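Local coordinates for thymine dioxygenase (Neurospora crassa, PDB 5C3Q), which binds thymine and 2-oxoglutarate beside a metal ion and probably hydroxylates the methyl group of thymine as a 2-oxoglutarate-dependent dioxygenase, at residues I125-E130 and V186-L191; H62-S67 and Y289-F294; W263-I268 and E315-G320. All coordinates share one frame; numbering follows the deposited sequence.

Contact 1 (I125-E130 and V186-L191)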
loop_
_atom_site.group_PDB
_atom_site.type_symbol
_atom_site.label_atom_id
_atom_site.label_comp_id
_atom_site.label_asym_id
_atom_site.label_seq_id
_atom_site.Cartn_x
_atom_site.Cartn_y
_atom_site.Cartn_z
ATOM N N ILE A 125 -8.167 9.136 -0.204
ATOM C CA ILE A 125 -7.942 10.540 0.094
ATOM C C ILE A 125 -6.585 10.935 -0.479
ATOM O O ILE A 125 -5.591 10.257 -0.225
ATOM C CB ILE A 125 -7.926 10.764 1.625
ATOM C CG1 ILE A 125 -9.304 10.475 2.226
ATOM C CG2 ILE A 125 -7.491 12.179 1.971
ATOM C CD1 ILE A 125 -9.251 10.038 3.678
ATOM N N GLY A 126 -6.553 12.018 -1.255
ATOM C CA GLY A 126 -5.302 12.577 -1.780
ATOM C C GLY A 126 -4.925 13.809 -0.987
ATOM O O GLY A 126 -5.616 14.163 -0.030
ATOM N N ARG A 127 -3.838 14.475 -1.365
ATOM C CA ARG A 127 -3.477 15.720 -0.695
ATOM C C ARG A 127 -4.529 16.789 -0.989
ATOM O O ARG A 127 -5.031 16.887 -2.106
ATOM C CB ARG A 127 -2.072 16.205 -1.061
ATOM C CG ARG A 127 -1.863 16.605 -2.505
ATOM C CD ARG A 127 -0.519 17.294 -2.656
ATOM N NE ARG A 127 -0.182 17.492 -4.063
ATOM C CZ ARG A 127 -0.243 18.648 -4.723
ATOM N NH1 ARG A 127 -0.624 19.770 -4.123
ATOM N NH2 ARG A 127 0.097 18.679 -6.006
ATOM N N GLU A 128 -4.847 17.570 0.035
ATOM C CA GLU A 128 -5.942 18.533 -0.003
ATOM C C GLU A 128 -5.838 19.585 -1.097
ATOM O O GLU A 128 -6.851 19.980 -1.673
ATOM C CB GLU A 128 -6.040 19.255 1.342
ATOM C CG GLU A 128 -6.750 18.460 2.418
ATOM C CD GLU A 128 -8.260 18.562 2.313
ATOM O OE1 GLU A 128 -8.839 17.991 1.363
ATOM O OE2 GLU A 128 -8.874 19.202 3.196
ATOM N N ASP A 129 -4.624 20.050 -1.364
ATOM C CA ASP A 129 -4.428 21.246 -2.183
ATOM C C ASP A 129 -3.897 20.950 -3.587
ATOM O O ASP A 129 -3.237 21.794 -4.192
ATOM C CB ASP A 129 -3.509 22.236 -1.450
ATOM C CG ASP A 129 -2.106 21.695 -1.229
ATOM O OD1 ASP A 129 -1.897 20.463 -1.326
ATOM O OD2 ASP A 129 -1.204 22.512 -0.953
ATOM N N GLU A 130 -4.187 19.760 -4.111
ATOM C CA GLU A 130 -3.819 19.455 -5.487
ATOM C C GLU A 130 -4.779 20.177 -6.425
ATOM O O GLU A 130 -5.985 19.936 -6.366
ATOM C CB GLU A 130 -3.852 17.958 -5.772
ATOM C CG GLU A 130 -3.386 17.646 -7.185
ATOM C CD GLU A 130 -3.198 16.173 -7.450
ATOM O OE1 GLU A 130 -3.664 15.346 -6.644
ATOM O OE2 GLU A 130 -2.587 15.847 -8.486
ATOM N N VAL A 186 6.343 16.954 -2.516
ATOM C CA VAL A 186 4.992 17.470 -2.787
ATOM C C VAL A 186 3.916 16.664 -2.043
ATOM O O VAL A 186 2.882 17.208 -1.648
ATOM C CB VAL A 186 4.701 17.510 -4.306
ATOM C CG1 VAL A 186 3.247 17.861 -4.590
ATOM C CG2 VAL A 186 5.624 18.512 -4.986
ATOM N N GLY A 187 4.159 15.373 -1.845
ATOM C CA GLY A 187 3.208 14.520 -1.142
ATOM C C GLY A 187 2.026 14.129 -2.012
ATOM O O GLY A 187 0.882 14.152 -1.557
ATOM N N ASP A 188 2.309 13.758 -3.260
ATOM C CA ASP A 188 1.287 13.299 -4.200
ATOM C C ASP A 188 0.919 11.846 -3.894
ATOM O O ASP A 188 1.028 10.969 -4.743
ATOM C CB ASP A 188 1.789 13.434 -5.645
ATOM C CG ASP A 188 1.828 14.870 -6.122
ATOM O OD1 ASP A 188 0.917 15.646 -5.773
ATOM O OD2 ASP A 188 2.769 15.225 -6.855
ATOM N N ASN A 189 0.453 11.623 -2.671
ATOM C CA ASN A 189 0.204 10.294 -2.145
ATOM C C ASN A 189 -1.294 10.025 -2.040
ATOM O O ASN A 189 -2.106 10.951 -2.127
ATOM C CB ASN A 189 0.871 10.185 -0.774
ATOM C CG ASN A 189 2.352 10.518 -0.825
ATOM O OD1 ASN A 189 3.038 10.198 -1.801
ATOM N ND2 ASN A 189 2.852 11.178 0.213
ATOM N N ILE A 190 -1.661 8.758 -1.870
ATOM C CA ILE A 190 -3.061 8.376 -1.724
ATOM C C ILE A 190 -3.244 7.572 -0.443
ATOM O O ILE A 190 -2.591 6.545 -0.234
ATOM C CB ILE A 190 -3.575 7.578 -2.942
ATOM C CG1 ILE A 190 -3.579 8.454 -4.204
ATOM C CG2 ILE A 190 -4.966 7.008 -2.686
ATOM C CD1 ILE A 190 -4.613 9.564 -4.216
ATOM N N LEU A 191 -4.128 8.065 0.417
ATOM C CA LEU A 191 -4.486 7.386 1.653
ATOM C C LEU A 191 -5.714 6.524 1.370
ATOM O O LEU A 191 -6.815 7.047 1.182
ATOM C CB LEU A 191 -4.760 8.420 2.750
ATOM C CG LEU A 191 -5.363 7.992 4.086
ATOM C CD1 LEU A 191 -4.494 6.959 4.779
ATOM C CD2 LEU A 191 -5.548 9.215 4.971
HETATM O O HOH W 1 -2.529 13.122 -3.748
HETATM O O HOH W 2 1.497 17.571 -8.039
HETATM O O HOH W 3 -1.454 13.948 -5.991
#
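Strands 121-125 and 190-200 are antiparallel neighbours in the large sheet of the double-stranded beta-helix, and this contact lies where their pairing gives way to loops. Ile-125 and Leu-191 form a hydrogen-bonded pair: Ile-125 N donates to Leu-191 O at 2.8 Å, and Leu-191 N donates to Ile-125 O at 2.7 Å, almost straight (169°). Their side chains lie alongside each other on one face of the sheet, Ile-125 CD1 4.0 Å from Leu-191 CD2, aliphatic groups suited to the cover provided by Met-151 and Phe-154 of helix 147-173. From Arg-127 on the backbones part, and a water accepts from Arg-127 N and donates to Asn-189 O. The positive phi at position 187, just after a helix, suits glycine, which has no CB. Arg-127 starts with CG in the crowded position between N and carbonyl carbon (chi1 65°), then runs extended. Its NE, at 2.7 Å, and NH2, at 3.2 Å, both grip Asp-188 OD1 side-on, with the carboxylate plane turned 41° from the guanidinium. Val-186 CG1 lies over one face of that guanidinium and Glu-130 CA over the other, while NH1 bonds Asp-129 OD1. Asp-188 OD2 also accepts from His-299 N, and Glu-130 pairs with Arg-90. Fixed on both faces and along its edge, the arginine would probably favour an ionised Asp-188 despite the nearby charge of Glu-130.

Contact 2 (H62-S67 and Y289-F294). With TDR (thymine), chain G; AKG (2-oxoglutaric acid), chain F.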
loop_
_atom_site.group_PDB
_atom_site.type_symbol
_atom_site.label_atom_id
_atom_site.label_comp_id
_atom_site.label_asym_id
_atom_site.label_seq_id
_atom_site.Cartn_x
_atom_site.Cartn_y
_atom_site.Cartn_z
ATOM N N HIS A 62 -7.057 5.503 16.929
ATOM C CA HIS A 62 -8.090 6.505 16.660
ATOM C C HIS A 62 -8.415 6.597 15.161
ATOM O O HIS A 62 -9.585 6.647 14.779
ATOM C CB HIS A 62 -7.646 7.871 17.197
ATOM C CG HIS A 62 -8.576 8.993 16.850
ATOM N ND1 HIS A 62 -9.857 9.081 17.352
ATOM C CD2 HIS A 62 -8.405 10.081 16.062
ATOM C CE1 HIS A 62 -10.436 10.173 16.884
ATOM N NE2 HIS A 62 -9.576 10.797 16.098
ATOM N N VAL A 63 -7.382 6.605 14.323
ATOM C CA VAL A 63 -7.565 6.661 12.869
ATOM C C VAL A 63 -8.368 5.452 12.375
ATOM O O VAL A 63 -9.294 5.607 11.570
ATOM C CB VAL A 63 -6.211 6.778 12.128
ATOM C CG1 VAL A 63 -6.364 6.533 10.632
ATOM C CG2 VAL A 63 -5.598 8.151 12.372
ATOM N N PHE A 64 -8.028 4.263 12.870
ATOM C CA PHE A 64 -8.783 3.043 12.543
ATOM C C PHE A 64 -10.238 3.113 13.008
ATOM O O PHE A 64 -11.142 2.721 12.273
ATOM C CB PHE A 64 -8.110 1.795 13.130
ATOM C CG PHE A 64 -7.108 1.158 12.208
ATOM C CD1 PHE A 64 -5.826 1.675 12.087
ATOM C CD2 PHE A 64 -7.448 0.041 11.460
ATOM C CE1 PHE A 64 -4.904 1.095 11.237
ATOM C CE2 PHE A 64 -6.528 -0.547 10.605
ATOM C CZ PHE A 64 -5.255 -0.019 10.497
ATOM N N ASN A 65 -10.462 3.602 14.225
ATOM C CA ASN A 65 -11.825 3.805 14.733
ATOM C C ASN A 65 -12.610 4.792 13.865
ATOM O O ASN A 65 -13.794 4.588 13.591
ATOM C CB ASN A 65 -11.799 4.312 16.179
ATOM C CG ASN A 65 -11.364 3.248 17.179
ATOM O OD1 ASN A 65 -11.654 2.062 17.014
ATOM N ND2 ASN A 65 -10.690 3.678 18.242
ATOM N N THR A 66 -11.941 5.858 13.435
ATOM C CA THR A 66 -12.546 6.862 12.565
ATOM C C THR A 66 -12.891 6.270 11.196
ATOM O O THR A 66 -13.953 6.560 10.638
ATOM C CB THR A 66 -11.616 8.083 12.406
ATOM O OG1 THR A 66 -11.215 8.545 13.700
ATOM C CG2 THR A 66 -12.316 9.215 11.675
ATOM N N SER A 67 -11.998 5.431 10.669
ATOM C CA SER A 67 -12.239 4.728 9.409
ATOM C C SER A 67 -13.438 3.792 9.520
ATOM O O SER A 67 -14.285 3.754 8.625
ATOM C CB SER A 67 -11.004 3.918 8.994
ATOM O OG SER A 67 -11.275 3.125 7.850
ATOM N N TYR A 289 -9.943 -4.505 8.926
ATOM C CA TYR A 289 -9.609 -3.134 8.564
ATOM C C TYR A 289 -8.131 -3.027 8.282
ATOM O O TYR A 289 -7.300 -3.551 9.028
ATOM C CB TYR A 289 -9.965 -2.166 9.687
ATOM C CG TYR A 289 -11.439 -2.075 9.939
ATOM C CD1 TYR A 289 -12.233 -1.206 9.204
ATOM C CD2 TYR A 289 -12.045 -2.871 10.903
ATOM C CE1 TYR A 289 -13.597 -1.126 9.423
ATOM C CE2 TYR A 289 -13.410 -2.799 11.135
ATOM C CZ TYR A 289 -14.179 -1.925 10.392
ATOM O OH TYR A 289 -15.531 -1.852 10.613
ATOM N N SER A 290 -7.806 -2.345 7.193
ATOM C CA SER A 290 -6.438 -1.945 6.934
ATOM C C SER A 290 -6.428 -0.559 6.315
ATOM O O SER A 290 -7.464 -0.043 5.867
ATOM C CB SER A 290 -5.730 -2.955 6.022
ATOM O OG SER A 290 -6.316 -2.990 4.735
ATOM N N ILE A 291 -5.249 0.049 6.323
ATOM C CA ILE A 291 -5.036 1.337 5.705
ATOM C C ILE A 291 -3.772 1.233 4.861
ATOM O O ILE A 291 -2.686 0.947 5.383
ATOM C CB ILE A 291 -4.885 2.455 6.758
ATOM C CG1 ILE A 291 -6.115 2.489 7.675
ATOM C CG2 ILE A 291 -4.675 3.800 6.070
ATOM C CD1 ILE A 291 -6.036 3.496 8.804
ATOM N N ALA A 292 -3.925 1.444 3.559
ATOM C CA ALA A 292 -2.795 1.492 2.644
ATOM C C ALA A 292 -2.518 2.938 2.274
ATOM O O ALA A 292 -3.354 3.604 1.652
ATOM C CB ALA A 292 -3.081 0.676 1.397
ATOM N N TYR A 293 -1.344 3.429 2.661
ATOM C CA TYR A 293 -0.906 4.748 2.249
ATOM C C TYR A 293 0.074 4.601 1.083
ATOM O O TYR A 293 1.249 4.256 1.267
ATOM C CB TYR A 293 -0.284 5.496 3.428
ATOM C CG TYR A 293 0.031 6.944 3.145
ATOM C CD1 TYR A 293 -0.931 7.932 3.313
ATOM C CD2 TYR A 293 1.296 7.326 2.718
ATOM C CE1 TYR A 293 -0.644 9.262 3.061
ATOM C CE2 TYR A 293 1.598 8.655 2.466
ATOM C CZ TYR A 293 0.623 9.620 2.639
ATOM O OH TYR A 293 0.912 10.943 2.389
ATOM N N PHE A 294 -0.429 4.840 -0.124
ATOM C CA PHE A 294 0.378 4.725 -1.337
ATOM C C PHE A 294 1.238 5.969 -1.487
ATOM O O PHE A 294 0.716 7.079 -1.647
ATOM C CB PHE A 294 -0.514 4.580 -2.572
ATOM C CG PHE A 294 -1.404 3.371 -2.542
ATOM C CD1 PHE A 294 -0.858 2.100 -2.462
ATOM C CD2 PHE A 294 -2.781 3.501 -2.610
ATOM C CE1 PHE A 294 -1.670 0.980 -2.445
ATOM C CE2 PHE A 294 -3.599 2.387 -2.595
ATOM C CZ PHE A 294 -3.044 1.124 -2.511
HETATM N N1 TDR G . -4.129 2.608 -6.152
HETATM C C2 TDR G . -2.984 3.488 -6.102
HETATM O O2 TDR G . -3.143 4.693 -6.163
HETATM N N3 TDR G . -1.656 2.935 -5.976
HETATM C C4 TDR G . -1.461 1.523 -5.897
HETATM O O4 TDR G . -0.326 1.092 -5.790
HETATM C C5 TDR G . -2.621 0.618 -5.951
HETATM C CM5 TDR G . -2.479 -0.869 -5.878
HETATM C C6 TDR G . -3.962 1.193 -6.084
HETATM C C1 AKG F . -3.722 -2.619 -1.417
HETATM O O1 AKG F . -2.994 -2.359 -2.411
HETATM O O2 AKG F . -4.739 -1.944 -1.156
HETATM C C2 AKG F . -3.379 -3.752 -0.542
HETATM O O5 AKG F . -2.483 -4.525 -0.871
HETATM C C3 AKG F . -4.139 -3.955 0.754
HETATM C C4 AKG F . -3.518 -5.079 1.579
HETATM C C5 AKG F . -4.209 -5.239 2.913
HETATM O O3 AKG F . -3.557 -5.751 3.846
HETATM O O4 AKG F . -5.398 -4.877 3.051
HETATM O O HOH W 4 -9.695 1.085 7.514
#
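Helix 62-67 crosses strand 289-294 steeply, the N-to-C directions 108° apart and the segment axes approaching to 9.3 Å. In the strand alternate side chains take opposite sides: Tyr-289 and Ile-291 point toward the helix, Ser-290 away from it. Phe-64 fills the gap between the two backbones. Ile-291 CD1 sits over one face of its ring, 3.9 Å from the Phe-64 centroid and 23° off the normal, a CH-pi contact. The isoleucine reaches this far because its CD1 is anti to CA (chi2 176°), and the same methyl meets Val-63 CG1 at 3.6 Å. At the ring's edge, near its plane, Tyr-289 O lies 3.5 Å from Phe-64 CE2, while Tyr-289 CB packs 3.8 Å from Phe-64 CD2. A flat aromatic ring suits this place, offering a face to a methyl and a rim to a carbonyl. A water joins Ser-67 OG to Ser-290 O, to which it donates. On the far side of the strand the chemistry changes: Ser-290 OG donates to O4 of 2-oxoglutarate (AKG) at 2.7 Å, and thymine lies over a face of the Phe-294 ring, its N3 3.5 Å from Phe-294 CG, with AKG O1 at the ring's edge. One strand thus carries packing on one side and the substrate pocket on the other. Strands 190-200 and 222-227 flank it in the sheet, Phe-226 of the latter touching Phe-64, and helix 147-173 packs nearby, Thr-150 against Val-63 and Cys-158 against Tyr-293.

Contact 3 (W263-I268 and E315-G320)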
loop_
_atom_site.group_PDB
_atom_site.type_symbol
_atom_site.label_atom_id
_atom_site.label_comp_id
_atom_site.label_asym_id
_atom_site.label_seq_id
_atom_site.Cartn_x
_atom_site.Cartn_y
_atom_site.Cartn_z
ATOM N N TRP A 263 12.704 2.713 -11.030
ATOM C CA TRP A 263 13.619 3.802 -10.641
ATOM C C TRP A 263 14.988 3.277 -10.175
ATOM O O TRP A 263 16.034 3.862 -10.478
ATOM C CB TRP A 263 12.951 4.588 -9.511
ATOM C CG TRP A 263 13.412 5.985 -9.278
ATOM C CD1 TRP A 263 14.346 6.689 -9.980
ATOM C CD2 TRP A 263 12.896 6.874 -8.288
ATOM N NE1 TRP A 263 14.465 7.959 -9.464
ATOM C CE2 TRP A 263 13.581 8.097 -8.426
ATOM C CE3 TRP A 263 11.924 6.751 -7.288
ATOM C CZ2 TRP A 263 13.323 9.194 -7.601
ATOM C CZ3 TRP A 263 11.671 7.841 -6.468
ATOM C CH2 TRP A 263 12.367 9.046 -6.632
ATOM N N SER A 264 14.962 2.159 -9.455
ATOM C CA SER A 264 16.157 1.519 -8.910
ATOM C C SER A 264 16.867 0.598 -9.904
ATOM O O SER A 264 17.831 -0.083 -9.540
ATOM C CB SER A 264 15.766 0.711 -7.667
ATOM O OG SER A 264 15.082 -0.481 -8.015
ATOM N N ASN A 265 16.385 0.565 -11.146
ATOM C CA ASN A 265 16.901 -0.336 -12.169
ATOM C C ASN A 265 16.779 -1.803 -11.761
ATOM O O ASN A 265 17.681 -2.603 -12.012
ATOM C CB ASN A 265 18.356 0.005 -12.516
ATOM C CG ASN A 265 18.754 -0.512 -13.885
ATOM O OD1 ASN A 265 18.002 -0.362 -14.840
ATOM N ND2 ASN A 265 19.927 -1.141 -13.983
ATOM N N ASP A 266 15.652 -2.126 -11.126
ATOM C CA ASP A 266 15.362 -3.453 -10.567
ATOM C C ASP A 266 16.347 -3.960 -9.504
ATOM O O ASP A 266 16.448 -5.166 -9.289
ATOM C CB ASP A 266 15.199 -4.497 -11.687
ATOM C CG ASP A 266 13.930 -4.292 -12.493
ATOM O OD1 ASP A 266 12.980 -3.674 -11.970
ATOM O OD2 ASP A 266 13.881 -4.752 -13.650
ATOM N N THR A 267 17.055 -3.060 -8.827
ATOM C CA THR A 267 17.840 -3.470 -7.662
ATOM C C THR A 267 16.908 -3.613 -6.455
ATOM O O THR A 267 17.180 -4.393 -5.552
ATOM C CB THR A 267 19.002 -2.505 -7.347
ATOM O OG1 THR A 267 18.505 -1.177 -7.171
ATOM C CG2 THR A 267 20.020 -2.518 -8.471
ATOM N N ILE A 268 15.808 -2.859 -6.461
ATOM C CA ILE A 268 14.749 -2.986 -5.464
ATOM C C ILE A 268 13.564 -3.741 -6.070
ATOM O O ILE A 268 13.215 -3.521 -7.231
ATOM C CB ILE A 268 14.320 -1.604 -4.933
ATOM C CG1 ILE A 268 15.420 -1.066 -4.006
ATOM C CG2 ILE A 268 12.979 -1.698 -4.203
ATOM C CD1 ILE A 268 15.273 0.381 -3.598
ATOM N N GLU A 315 23.554 -1.305 -18.776
ATOM C CA GLU A 315 22.837 -2.010 -17.713
ATOM C C GLU A 315 21.480 -1.388 -17.357
ATOM O O GLU A 315 20.689 -2.013 -16.656
ATOM C CB GLU A 315 23.708 -2.102 -16.456
ATOM C CG GLU A 315 24.949 -2.961 -16.643
ATOM C CD GLU A 315 26.042 -2.657 -15.637
ATOM O OE1 GLU A 315 25.727 -2.230 -14.506
ATOM O OE2 GLU A 315 27.227 -2.839 -15.985
ATOM N N ARG A 316 21.219 -0.168 -17.829
ATOM C CA ARG A 316 19.921 0.487 -17.615
ATOM C C ARG A 316 18.819 -0.216 -18.394
ATOM O O ARG A 316 18.856 -0.257 -19.627
ATOM C CB ARG A 316 19.955 1.946 -18.062
ATOM C CG ARG A 316 20.770 2.868 -17.179
ATOM C CD ARG A 316 20.356 4.306 -17.450
ATOM N NE ARG A 316 21.272 5.277 -16.862
ATOM C CZ ARG A 316 21.067 6.593 -16.855
ATOM N NH1 ARG A 316 19.972 7.116 -17.403
ATOM N NH2 ARG A 316 21.962 7.398 -16.294
ATOM N N LYS A 317 17.826 -0.729 -17.677
ATOM C CA LYS A 317 16.779 -1.540 -18.287
ATOM C C LYS A 317 15.623 -0.727 -18.872
ATOM O O LYS A 317 14.901 -1.228 -19.736
ATOM C CB LYS A 317 16.239 -2.546 -17.264
ATOM C CG LYS A 317 17.285 -3.548 -16.793
ATOM C CD LYS A 317 16.804 -4.381 -15.617
ATOM C CE LYS A 317 15.712 -5.359 -16.014
ATOM N NZ LYS A 317 15.577 -6.457 -15.011
ATOM N N TYR A 318 15.450 0.517 -18.415
ATOM C CA TYR A 318 14.230 1.277 -18.702
ATOM C C TYR A 318 14.483 2.694 -19.210
ATOM O O TYR A 318 15.391 3.382 -18.741
ATOM C CB TYR A 318 13.360 1.347 -17.444
ATOM C CG TYR A 318 13.052 -0.012 -16.869
ATOM C CD1 TYR A 318 12.215 -0.892 -17.542
ATOM C CD2 TYR A 318 13.620 -0.432 -15.670
ATOM C CE1 TYR A 318 11.937 -2.150 -17.031
ATOM C CE2 TYR A 318 13.347 -1.688 -15.149
ATOM C CZ TYR A 318 12.502 -2.542 -15.833
ATOM O OH TYR A 318 12.224 -3.795 -15.330
ATOM N N GLU A 319 13.656 3.117 -20.166
ATOM C CA GLU A 319 13.611 4.511 -20.599
ATOM C C GLU A 319 13.040 5.361 -19.475
ATOM O O GLU A 319 12.262 4.875 -18.656
ATOM C CB GLU A 319 12.725 4.676 -21.840
ATOM C CG GLU A 319 13.282 4.038 -23.100
ATOM C CD GLU A 319 12.466 4.359 -24.342
ATOM O OE1 GLU A 319 12.061 5.530 -24.511
ATOM O OE2 GLU A 319 12.241 3.438 -25.159
ATOM N N GLY A 320 13.422 6.633 -19.443
ATOM C CA GLY A 320 12.851 7.571 -18.481
ATOM C C GLY A 320 11.358 7.755 -18.708
ATOM O O GLY A 320 10.886 7.681 -19.836
HETATM O O HOH W 5 16.685 1.816 -16.017
HETATM O O HOH W 6 10.714 -2.651 -13.125
#
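The Tyr-318 ring has Lys-317 CB over one face, 3.6 Å above its plane, and the carboxylate of Asp-266 at its edge, where CG lies in the ring plane and the two planes stand 82° apart. Tyr-318 OH donates to Asp-266 OD2 at 2.5 Å, on the syn lone pair of that oxygen. The anti lone pair of the same oxygen takes Lys-317 NZ at 2.8 Å, a salt bridge reached because the lysine chain bends at chi3 (70°) while CD and CE pass close to OD2. Two donors on one oxygen would probably stabilise the charged form of the aspartate, and a water donates to its other oxygen, OD1. The second flat group is the amide of Asn-265. Its ND2 donates to Glu-315 O at 2.9 Å, nearly straight (172°) and in the plane of the Asn-265 amide, but approaching from above the plane of the Glu-315 carbonyl. OD1 takes Lys-317 N at 2.9 Å on a lone pair and also accepts from a water that in turn accepts from Tyr-318 N. Asn-265 closes helix 258-263 with a Schellman motif and, with Asp-266, occupies the centre of a type I' turn from Ser-264 to Thr-267; asparagine and aspartate tolerate the positive phi required at both positions. An alanine in place of Asn-265 would remove both side-chain hydrogen bonds to the backbone of 315-317 and would probably loosen that loop from the turn. Thr-267 OG1 donates to Ser-264 O at 2.7 Å, in the carbonyl plane. Farther along the loop, Glu-319 O accepts from Arg-262 of the same helix.

In the fold
From the N terminus, helix segment 62-67 comes first and waits for its partner 289-294, so contact 2 closes a loop of more than 220 residues. Within that span contact 1 opens at 125-130 and closes at 186-191, so it is nested in contact 2; the two touch. Contact 3 opens at 263-268, after contact 1 has closed but before contact 2 does, and ends at 315-320, so contacts 2 and 3 cross. Contact 1 joins strand 121-125 to its neighbour 190-200 within the large sheet, and contact 2 packs helix 57-71 against strand 284-295 of the same sheet, whereas contact 3, on the opposite side of the chain's centre from contact 2, fastens a late surface loop to the turn after helix 258-263.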